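Sorbitol dehydrogenase (PDB 5ITG) probably interconverts D-sorbitol and L-sorbose with NADP(H) as cofactor, as a Rossmann-fold member of the mannitol dehydrogenase family. Local coordinates at residues N332-N335 with K336-P340; K472-E476 with K477-A481; G166-V169 with E170-R174; S346-L350 with E351-D355. One frame throughout, in Å; residues are numbered along the deposited sequence.

Contact 1: residues N332-N335 with K336-P340; sequences NYLN and KDVIP
Y333 O is gripped by two backbone donors. D337 N reaches it at 2.9 Å, tilted from the carbonyl plane, and V338 N at 3.1 Å, in that plane. The first is a helical i+4 bond, the second an i+5 bond of the wider pi-type turn. The wider spacing carries on in the next bond, 2.9 Å from I339 N to L334 O. The carboxylate of D337 lies across the Y333 side chain, with OD2 3.5 Å from ring atom CD1. That oxygen has its salt bridge with R401. N335 OD1 is bound by R354 and also lies 3.9 Å from I339 CD1; the two side chains run side by side.

V338 CG2 sits over one face of the Y333 ring in a CH-pi contact, 3.9 Å from the centroid. With CG1 anti to the backbone N (chi1 -175°), CG2 is the branch left beside that nitrogen, and it is the one that meets the ring. L334 CD2 touches the same methyl more loosely. P340 CD lies 3.2 Å from N335 O.

This end of helix 324-338, with the 3-10 turn at 339-340, packs Y333 and V338 against helices 288-312 and 377-394. L334 and I339 face helix 350-361, and R401 ties D337 to helix 400-412.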
loop_
_atom_site.group_PDB
_atom_site.type_symbol
_atom_site.label_atom_id
_atom_site.label_comp_id
_atom_site.label_asym_id
_atom_site.label_seq_id
_atom_site.Cartn_x
_atom_site.Cartn_y
_atom_site.Cartn_z
ATOM N N ASN A 332 -17.203 -16.933 7.313
ATOM C CA ASN A 332 -17.019 -18.384 7.330
ATOM C C ASN A 332 -15.742 -18.789 6.596
ATOM O O ASN A 332 -15.048 -19.717 7.016
ATOM C CB ASN A 332 -18.233 -19.095 6.712
ATOM C CG ASN A 332 -19.500 -18.910 7.540
ATOM O OD1 ASN A 332 -19.436 -18.597 8.735
ATOM N ND2 ASN A 332 -20.655 -19.121 6.915
ATOM N N TYR A 333 -15.452 -18.111 5.489
ATOM C CA TYR A 333 -14.230 -18.377 4.718
ATOM C C TYR A 333 -13.016 -18.042 5.600
ATOM O O TYR A 333 -12.104 -18.849 5.751
ATOM C CB TYR A 333 -14.219 -17.507 3.454
ATOM C CG TYR A 333 -12.916 -17.502 2.662
ATOM C CD1 TYR A 333 -12.432 -18.661 2.057
ATOM C CD2 TYR A 333 -12.188 -16.319 2.493
ATOM C CE1 TYR A 333 -11.246 -18.646 1.292
ATOM C CE2 TYR A 333 -11.002 -16.295 1.731
ATOM C CZ TYR A 333 -10.542 -17.462 1.135
ATOM O OH TYR A 333 -9.382 -17.441 0.379
ATOM N N LEU A 334 -13.006 -16.844 6.178
ATOM C CA LEU A 334 -11.900 -16.449 7.034
ATOM C C LEU A 334 -11.748 -17.353 8.259
ATOM O O LEU A 334 -10.639 -17.780 8.580
ATOM C CB LEU A 334 -12.064 -14.996 7.470
ATOM C CG LEU A 334 -11.959 -13.988 6.322
ATOM C CD1 LEU A 334 -12.232 -12.597 6.866
ATOM C CD2 LEU A 334 -10.565 -14.044 5.685
ATOM N N ASN A 335 -12.855 -17.664 8.930
ATOM C CA ASN A 335 -12.805 -18.518 10.128
ATOM C C ASN A 335 -12.479 -19.983 9.884
ATOM O O ASN A 335 -11.675 -20.582 10.602
ATOM C CB ASN A 335 -14.134 -18.476 10.885
ATOM C CG ASN A 335 -14.374 -17.156 11.569
ATOM O OD1 ASN A 335 -13.439 -16.510 12.037
ATOM N ND2 ASN A 335 -15.634 -16.755 11.653
ATOM N N LYS A 336 -13.104 -20.558 8.868
ATOM C CA LYS A 336 -12.932 -21.977 8.585
ATOM C C LYS A 336 -11.845 -22.395 7.601
ATOM O O LYS A 336 -11.301 -23.496 7.716
ATOM C CB LYS A 336 -14.266 -22.551 8.110
ATOM C CG LYS A 336 -15.435 -22.202 9.017
ATOM C CD LYS A 336 -15.218 -22.699 10.441
ATOM C CE LYS A 336 -16.292 -22.153 11.381
ATOM N NZ LYS A 336 -16.015 -22.486 12.816
ATOM N N ASP A 337 -11.531 -21.537 6.635
ATOM C CA ASP A 337 -10.530 -21.885 5.628
ATOM C C ASP A 337 -9.167 -21.215 5.760
ATOM O O ASP A 337 -8.134 -21.872 5.617
ATOM C CB ASP A 337 -11.094 -21.598 4.230
ATOM C CG ASP A 337 -12.442 -22.257 4.009
ATOM O OD1 ASP A 337 -12.530 -23.491 4.167
ATOM O OD2 ASP A 337 -13.415 -21.547 3.689
ATOM N N VAL A 338 -9.156 -19.917 6.036
ATOM C CA VAL A 338 -7.897 -19.186 6.131
ATOM C C VAL A 338 -7.216 -19.232 7.492
ATOM O O VAL A 338 -6.080 -19.687 7.597
ATOM C CB VAL A 338 -8.085 -17.710 5.719
ATOM C CG1 VAL A 338 -6.724 -16.979 5.704
ATOM C CG2 VAL A 338 -8.736 -17.635 4.331
ATOM N N ILE A 339 -7.898 -18.762 8.530
ATOM C CA ILE A 339 -7.314 -18.745 9.868
ATOM C C ILE A 339 -6.693 -20.077 10.318
ATOM O O ILE A 339 -5.599 -20.091 10.898
ATOM C CB ILE A 339 -8.354 -18.252 10.925
ATOM C CG1 ILE A 339 -8.557 -16.737 10.768
ATOM C CG2 ILE A 339 -7.861 -18.546 12.343
ATOM C CD1 ILE A 339 -9.606 -16.141 11.705
ATOM N N PRO A 340 -7.363 -21.208 10.048
ATOM C CA PRO A 340 -6.782 -22.493 10.476
ATOM C C PRO A 340 -5.522 -22.891 9.702
ATOM O O PRO A 340 -4.779 -23.768 10.132
ATOM C CB PRO A 340 -7.930 -23.486 10.262
ATOM C CG PRO A 340 -9.170 -22.604 10.376
ATOM C CD PRO A 340 -8.755 -21.385 9.604
#

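Contact 2: residues K472-E476 with K477-A481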
loop_
_atom_site.group_PDB
_atom_site.type_symbol
_atom_site.label_atom_id
_atom_site.label_comp_id
_atom_site.label_asym_id
_atom_site.label_seq_id
_atom_site.Cartn_x
_atom_site.Cartn_y
_atom_site.Cartn_z
ATOM N N LYS A 472 -23.357 -24.288 -11.555
ATOM C CA LYS A 472 -24.673 -24.678 -12.050
ATOM C C LYS A 472 -25.775 -24.073 -11.190
ATOM O O LYS A 472 -26.753 -23.536 -11.710
ATOM C CB LYS A 472 -24.789 -26.204 -12.080
ATOM C CG LYS A 472 -24.103 -26.841 -13.285
ATOM C CD LYS A 472 -24.019 -28.353 -13.137
ATOM C CE LYS A 472 -23.818 -29.047 -14.479
ATOM N NZ LYS A 472 -22.592 -28.608 -15.200
ATOM N N ILE A 473 -25.608 -24.146 -9.876
ATOM C CA ILE A 473 -26.590 -23.590 -8.955
ATOM C C ILE A 473 -26.653 -22.069 -9.100
ATOM O O ILE A 473 -27.735 -21.488 -9.150
ATOM C CB ILE A 473 -26.241 -23.946 -7.501
ATOM C CG1 ILE A 473 -26.352 -25.461 -7.306
ATOM C CG2 ILE A 473 -27.159 -23.186 -6.540
ATOM C CD1 ILE A 473 -25.917 -25.947 -5.942
ATOM N N ILE A 474 -25.486 -21.433 -9.177
ATOM C CA ILE A 474 -25.409 -19.984 -9.322
ATOM C C ILE A 474 -26.124 -19.497 -10.574
ATOM O O ILE A 474 -26.818 -18.484 -10.547
ATOM C CB ILE A 474 -23.945 -19.485 -9.421
ATOM C CG1 ILE A 474 -23.233 -19.654 -8.077
ATOM C CG2 ILE A 474 -23.927 -18.026 -9.857
ATOM C CD1 ILE A 474 -21.788 -19.215 -8.099
ATOM N N ARG A 475 -25.944 -20.205 -11.682
ATOM C CA ARG A 475 -26.574 -19.766 -12.915
ATOM C C ARG A 475 -28.086 -19.961 -12.928
ATOM O O ARG A 475 -28.812 -19.146 -13.490
ATOM C CB ARG A 475 -25.962 -20.472 -14.124
ATOM C CG ARG A 475 -26.352 -19.805 -15.438
ATOM C CD ARG A 475 -25.509 -20.290 -16.575
ATOM N NE ARG A 475 -24.087 -20.102 -16.319
ATOM C CZ ARG A 475 -23.139 -20.468 -17.172
ATOM N NH1 ARG A 475 -23.475 -21.028 -18.326
ATOM N NH2 ARG A 475 -21.862 -20.305 -16.865
ATOM N N GLU A 476 -28.561 -21.027 -12.299
ATOM C CA GLU A 476 -29.989 -21.298 -12.280
ATOM C C GLU A 476 -30.755 -20.618 -11.147
ATOM O O GLU A 476 -31.799 -20.014 -11.389
ATOM C CB GLU A 476 -30.231 -22.810 -12.231
ATOM C CG GLU A 476 -31.689 -23.208 -12.126
ATOM C CD GLU A 476 -31.905 -24.692 -12.349
ATOM O OE1 GLU A 476 -31.617 -25.171 -13.469
ATOM O OE2 GLU A 476 -32.359 -25.380 -11.410
ATOM N N LYS A 477 -30.229 -20.690 -9.926
ATOM C CA LYS A 477 -30.909 -20.113 -8.763
ATOM C C LYS A 477 -30.310 -18.820 -8.194
ATOM O O LYS A 477 -30.847 -18.264 -7.232
ATOM C CB LYS A 477 -30.973 -21.155 -7.638
ATOM C CG LYS A 477 -31.160 -22.596 -8.105
ATOM C CD LYS A 477 -32.563 -22.876 -8.598
ATOM C CE LYS A 477 -33.569 -22.860 -7.459
ATOM N NZ LYS A 477 -34.944 -23.194 -7.936
ATOM N N GLY A 478 -29.208 -18.339 -8.766
ATOM C CA GLY A 478 -28.595 -17.118 -8.259
ATOM C C GLY A 478 -27.453 -17.423 -7.304
ATOM O O GLY A 478 -27.432 -18.473 -6.671
ATOM N N VAL A 479 -26.511 -16.501 -7.165
ATOM C CA VAL A 479 -25.358 -16.746 -6.302
ATOM C C VAL A 479 -25.634 -17.104 -4.838
ATOM O O VAL A 479 -25.019 -18.018 -4.303
ATOM C CB VAL A 479 -24.361 -15.566 -6.356
ATOM C CG1 VAL A 479 -24.991 -14.307 -5.786
ATOM C CG2 VAL A 479 -23.090 -15.937 -5.606
ATOM N N LYS A 480 -26.558 -16.413 -4.181
ATOM C CA LYS A 480 -26.815 -16.727 -2.779
ATOM C C LYS A 480 -27.250 -18.168 -2.553
ATOM O O LYS A 480 -26.965 -18.753 -1.510
ATOM C CB LYS A 480 -27.846 -15.767 -2.192
ATOM C CG LYS A 480 -27.349 -14.343 -2.100
ATOM C CD LYS A 480 -28.334 -13.468 -1.353
ATOM C CE LYS A 480 -27.732 -12.105 -1.056
ATOM N NZ LYS A 480 -28.659 -11.336 -0.188
ATOM N N ALA A 481 -27.926 -18.744 -3.540
ATOM C CA ALA A 481 -28.390 -20.120 -3.439
ATOM C C ALA A 481 -27.222 -21.110 -3.382
ATOM O O ALA A 481 -27.378 -22.237 -2.917
ATOM C CB ALA A 481 -29.291 -20.449 -4.624
#
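I473 turns CG1 anti to its own carbonyl carbon (chi1 -65°). This leaves CG2 beside that carbonyl and directed at A481, whose CB lies 4.0 Å from it. The same methyl is 3.8 Å from A481 O. I474 has nearly the same first torsion, and its CG2 comes to 4.3 Å from V479 CB. The two isoleucines thus meet the chain as it comes back past the helix end, one at A481 and the other at V479.

The backbone ends the helix here. K477 N gives a short bond of 2.7 Å to I473 O. The next bond, from G478 N to I474 O, is weak, with an N-H...O angle of 129°. G478 has positive phi (97°). It is the first residue to leave helical backbone angles, and the chain turns away from the helix there.

E476 and K477 lie side by side and point the same way. Their contact is made by carbon, with E476 CG 3.6 Å from K477 CD. The lysine chain is bent twice, and its NZ stays 4.9 Å from E476 OE2, so any attraction between the charges is probably modest.

Outside partners hold the turn on the C-terminal part of the chain. E418 accepts from V479 N, D323 and E325 bind K480, and V479 packs on helices 288-312 and 400-412. This is a helix C-terminus ended by a glycine of positive phi, with I473 and I474 of the last turn touched by the returning chain.

Contact 3: residues G166-V169 with E170-R174; sequences GYVV and EALRR
Two arginines converge on E170 OE2. R173 NH2 and R174 NE each lie 2.8 Å from it, and both come from the same face of the carboxylate plane. R174 NH2 adds a weak bond to the same oxygen. This salt-bridge network, with i to i+3 and i to i+4 spacings, lies along helix 164-177 in the Rossmann domain of the family.

R173 takes the carboxylate side-on. Its NE meets E170 OE1 at 2.9 Å while NH2 holds OE2, one nitrogen to each oxygen. Both bonds come from above the carboxylate plane. R174 holds OE2 in the plane of its own guanidinium, but its NE, on the anti side, is also 35° out of the carboxylate plane. The bend of the glutamate at chi2 (64°) turns the carboxylate along the helix toward the arginines. Two guanidinium groups probably stabilise its negative charge and fix its rotation. D177 is a further salt-bridge partner of R173.

Under the network the helix is regular. E170 N bonds to G166 O at 3.0 Å, and A171 N to Y167 O at 2.9 Å. Helix 111-119 takes the Y167 and A171 side, and helices 194-209 and 211-220 receive V169. V168 and L172 point the same way toward F183 and lie side by side, with V168 CG1 3.9 Å from L172 CD1.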
loop_
_atom_site.group_PDB
_atom_site.type_symbol
_atom_site.label_atom_id
_atom_site.label_comp_id
_atom_site.label_asym_id
_atom_site.label_seq_id
_atom_site.Cartn_x
_atom_site.Cartn_y
_atom_site.Cartn_z
ATOM N N GLY A 166 20.404 8.248 -8.001
ATOM C CA GLY A 166 21.575 9.103 -8.070
ATOM C C GLY A 166 21.801 9.918 -6.808
ATOM O O GLY A 166 22.930 10.022 -6.331
ATOM N N TYR A 167 20.730 10.499 -6.270
ATOM C CA TYR A 167 20.820 11.312 -5.058
ATOM C C TYR A 167 21.268 10.496 -3.853
ATOM O O TYR A 167 22.178 10.890 -3.123
ATOM C CB TYR A 167 19.462 11.943 -4.743
ATOM C CG TYR A 167 19.184 13.248 -5.458
ATOM C CD1 TYR A 167 19.801 14.433 -5.053
ATOM C CD2 TYR A 167 18.295 13.301 -6.530
ATOM C CE1 TYR A 167 19.538 15.646 -5.701
ATOM C CE2 TYR A 167 18.024 14.510 -7.187
ATOM C CZ TYR A 167 18.650 15.674 -6.765
ATOM O OH TYR A 167 18.393 16.865 -7.408
ATOM N N VAL A 168 20.612 9.360 -3.646
ATOM C CA VAL A 168 20.912 8.493 -2.514
ATOM C C VAL A 168 22.319 7.918 -2.559
ATOM O O VAL A 168 23.056 8.000 -1.579
ATOM C CB VAL A 168 19.876 7.341 -2.422
ATOM C CG1 VAL A 168 20.335 6.289 -1.425
ATOM C CG2 VAL A 168 18.525 7.911 -1.989
ATOM N N VAL A 169 22.696 7.334 -3.689
ATOM C CA VAL A 169 24.025 6.757 -3.808
ATOM C C VAL A 169 25.127 7.821 -3.742
ATOM O O VAL A 169 26.152 7.604 -3.099
ATOM C CB VAL A 169 24.137 5.917 -5.098
ATOM C CG1 VAL A 169 25.583 5.518 -5.355
ATOM C CG2 VAL A 169 23.270 4.658 -4.951
ATOM N N GLU A 170 24.922 8.971 -4.385
ATOM C CA GLU A 170 25.929 10.032 -4.326
ATOM C C GLU A 170 26.043 10.532 -2.885
ATOM O O GLU A 170 27.140 10.815 -2.400
ATOM C CB GLU A 170 25.554 11.189 -5.261
ATOM C CG GLU A 170 26.449 12.421 -5.145
ATOM C CD GLU A 170 27.904 12.179 -5.558
ATOM O OE1 GLU A 170 28.265 11.046 -5.950
ATOM O OE2 GLU A 170 28.694 13.141 -5.486
ATOM N N ALA A 171 24.910 10.637 -2.191
ATOM C CA ALA A 171 24.937 11.090 -0.803
ATOM C C ALA A 171 25.722 10.091 0.052
ATOM O O ALA A 171 26.532 10.478 0.902
ATOM C CB ALA A 171 23.512 11.242 -0.267
ATOM N N LEU A 172 25.484 8.803 -0.179
ATOM C CA LEU A 172 26.181 7.768 0.573
ATOM C C LEU A 172 27.680 7.795 0.279
ATOM O O LEU A 172 28.500 7.593 1.175
ATOM C CB LEU A 172 25.588 6.394 0.245
ATOM C CG LEU A 172 24.199 6.174 0.859
ATOM C CD1 LEU A 172 23.533 4.952 0.261
ATOM C CD2 LEU A 172 24.342 6.034 2.372
ATOM N N ARG A 173 28.040 8.064 -0.970
ATOM C CA ARG A 173 29.452 8.128 -1.341
ATOM C C ARG A 173 30.132 9.241 -0.549
ATOM O O ARG A 173 31.171 9.032 0.087
ATOM C CB ARG A 173 29.608 8.408 -2.839
ATOM C CG ARG A 173 31.059 8.394 -3.318
ATOM C CD ARG A 173 31.206 8.890 -4.748
ATOM N NE ARG A 173 30.914 10.317 -4.877
ATOM C CZ ARG A 173 31.596 11.285 -4.266
ATOM N NH1 ARG A 173 32.619 10.987 -3.474
ATOM N NH2 ARG A 173 31.257 12.556 -4.448
ATOM N N ARG A 174 29.531 10.426 -0.579
ATOM C CA ARG A 174 30.083 11.577 0.124
ATOM C C ARG A 174 30.198 11.349 1.623
ATOM O O ARG A 174 31.207 11.721 2.236
ATOM C CB ARG A 174 29.241 12.823 -0.165
ATOM C CG ARG A 174 29.247 13.206 -1.637
ATOM C CD ARG A 174 28.598 14.551 -1.879
ATOM N NE ARG A 174 28.523 14.844 -3.303
ATOM C CZ ARG A 174 28.028 15.966 -3.812
ATOM N NH1 ARG A 174 27.563 16.913 -3.008
ATOM N NH2 ARG A 174 27.995 16.137 -5.129
#

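Contact 4: residues S346-L350 with E351-D355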
loop_
_atom_site.group_PDB
_atom_site.type_symbol
_atom_site.label_atom_id
_atom_site.label_comp_id
_atom_site.label_asym_id
_atom_site.label_seq_id
_atom_site.Cartn_x
_atom_site.Cartn_y
_atom_site.Cartn_z
ATOM N N SER A 346 3.224 -12.734 16.301
ATOM C CA SER A 346 3.043 -12.521 17.735
ATOM C C SER A 346 2.413 -11.156 18.018
ATOM O O SER A 346 2.456 -10.250 17.181
ATOM C CB SER A 346 4.388 -12.630 18.465
ATOM O OG SER A 346 5.313 -11.681 17.970
ATOM N N GLY A 347 1.821 -11.019 19.200
ATOM C CA GLY A 347 1.203 -9.760 19.580
ATOM C C GLY A 347 -0.029 -9.343 18.789
ATOM O O GLY A 347 -0.244 -8.151 18.555
HETATM N N MSE A 348 -0.838 -10.314 18.381
HETATM C CA MSE A 348 -2.066 -10.048 17.630
HETATM C C MSE A 348 -2.844 -11.345 17.493
HETATM O O MSE A 348 -2.286 -12.432 17.673
HETATM C CB MSE A 348 -1.740 -9.529 16.225
HETATM C CG MSE A 348 -1.059 -10.558 15.305
HETATM SE SE MSE A 348 -2.208 -11.990 14.595
HETATM C CE MSE A 348 -3.046 -10.992 13.158
ATOM N N THR A 349 -4.129 -11.240 17.182
ATOM C CA THR A 349 -4.929 -12.438 16.973
ATOM C C THR A 349 -5.483 -12.344 15.558
ATOM O O THR A 349 -5.779 -11.249 15.061
ATOM C CB THR A 349 -6.102 -12.566 17.969
ATOM O OG1 THR A 349 -7.042 -11.514 17.748
ATOM C CG2 THR A 349 -5.595 -12.502 19.405
ATOM N N LEU A 350 -5.585 -13.491 14.898
ATOM C CA LEU A 350 -6.102 -13.524 13.541
ATOM C C LEU A 350 -7.579 -13.142 13.564
ATOM O O LEU A 350 -8.097 -12.569 12.602
ATOM C CB LEU A 350 -5.901 -14.920 12.943
ATOM C CG LEU A 350 -4.418 -15.273 12.751
ATOM C CD1 LEU A 350 -4.262 -16.718 12.305
ATOM C CD2 LEU A 350 -3.803 -14.333 11.731
ATOM N N GLU A 351 -8.246 -13.436 14.680
ATOM C CA GLU A 351 -9.660 -13.118 14.824
ATOM C C GLU A 351 -9.855 -11.617 14.926
ATOM O O GLU A 351 -10.853 -11.081 14.441
ATOM C CB GLU A 351 -10.243 -13.802 16.061
ATOM C CG GLU A 351 -10.136 -15.311 16.025
ATOM C CD GLU A 351 -9.061 -15.847 16.955
ATOM O OE1 GLU A 351 -7.839 -15.644 16.691
ATOM O OE2 GLU A 351 -9.453 -16.472 17.961
ATOM N N GLY A 352 -8.905 -10.947 15.570
ATOM C CA GLY A 352 -8.970 -9.503 15.700
ATOM C C GLY A 352 -8.704 -8.892 14.335
ATOM O O GLY A 352 -9.274 -7.863 13.979
ATOM N N TYR A 353 -7.829 -9.524 13.561
ATOM C CA TYR A 353 -7.531 -9.016 12.231
ATOM C C TYR A 353 -8.790 -9.160 11.382
ATOM O O TYR A 353 -9.158 -8.255 10.634
ATOM C CB TYR A 353 -6.392 -9.790 11.574
ATOM C CG TYR A 353 -5.869 -9.080 10.333
ATOM C CD1 TYR A 353 -5.015 -7.986 10.443
ATOM C CD2 TYR A 353 -6.280 -9.468 9.062
ATOM C CE1 TYR A 353 -4.583 -7.284 9.305
ATOM C CE2 TYR A 353 -5.860 -8.784 7.923
ATOM C CZ TYR A 353 -5.014 -7.696 8.051
ATOM O OH TYR A 353 -4.608 -7.027 6.922
ATOM N N ARG A 354 -9.433 -10.317 11.499
ATOM C CA ARG A 354 -10.669 -10.603 10.773
ATOM C C ARG A 354 -11.683 -9.502 11.066
ATOM O O ARG A 354 -12.329 -8.977 10.158
ATOM C CB ARG A 354 -11.241 -11.953 11.222
ATOM C CG ARG A 354 -12.653 -12.253 10.727
ATOM C CD ARG A 354 -13.320 -13.283 11.649
ATOM N NE ARG A 354 -13.617 -12.721 12.968
ATOM C CZ ARG A 354 -13.806 -13.438 14.073
ATOM N NH1 ARG A 354 -13.724 -14.766 14.042
ATOM N NH2 ARG A 354 -14.093 -12.829 15.216
ATOM N N ASP A 355 -11.820 -9.151 12.342
ATOM C CA ASP A 355 -12.761 -8.111 12.724
ATOM C C ASP A 355 -12.435 -6.785 12.047
ATOM O O ASP A 355 -13.340 -6.080 11.602
ATOM C CB ASP A 355 -12.786 -7.932 14.245
ATOM C CG ASP A 355 -13.380 -9.134 14.959
ATOM O OD1 ASP A 355 -14.157 -9.877 14.319
ATOM O OD2 ASP A 355 -13.083 -9.331 16.158
HETATM O O HOH W 1 -4.534 -15.807 16.480
#
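M348, a selenomethionine, lays its methyl CE against Y353 CB at 3.9 Å. Its chain is folded at every torsion, with CG between the backbone N and the carbonyl carbon (chi1 67°). The folds bring CE back toward the helix, obliquely to the Y353 ring. W290 of helix 288-312 also touches M348, and Y353 packs on V293 and L298 of that helix.

T349 OG1 accepts from G352 N at 2.9 Å. The first torsion of 66° places the hydroxyl oxygen at that N-H. T349 is therefore the N-cap of helix 350-361. G352 N makes a second, weak bond to T349 O, which also accepts from Y353 N at 3.1 Å. R354 N to L350 O, 2.8 Å, is the next helical bond.

E351 bends back at chi2, and its OE1 comes to 3.8 Å from T349 CB. A water accepts from L350 N at 3.0 Å and gives a weak bond to E351 OE1. It thus bridges the start of the helix to this carboxylate.

R354 grips D355 OD1 with two nitrogens, NE at 3.2 Å and NH2 at 3.1 Å. The oxygen lies in the guanidinium plane, at its edge. Both nitrogens reach it from one face of the carboxylate, NH2 on the syn side. E351 CB lies over one face of the guanidinium, and N335 is a further partner of R354.

How the contacts relate
Contacts 1 and 4 touch directly and both lie in the C-terminal domain of the mannitol dehydrogenase family, with centres about 13 Å apart. They belong to helices 324-338 and 350-361, which follow each other in the chain. N335 OD1 and R354 NH1 are 2.7 Å apart, a probable hydrogen bond. Packing adds to it, with I339 CG1 3.9 Å from L350 CB. Contact 2 lies farther out, about 11 Å from contact 1 between nearest atoms. Contact 3 stands apart in the Rossmann domain, its centre about 47 Å from that of contact 1 and on the opposite side of the chain's centre. The structure is substrate-free, and none of the four contacts holds a ligand.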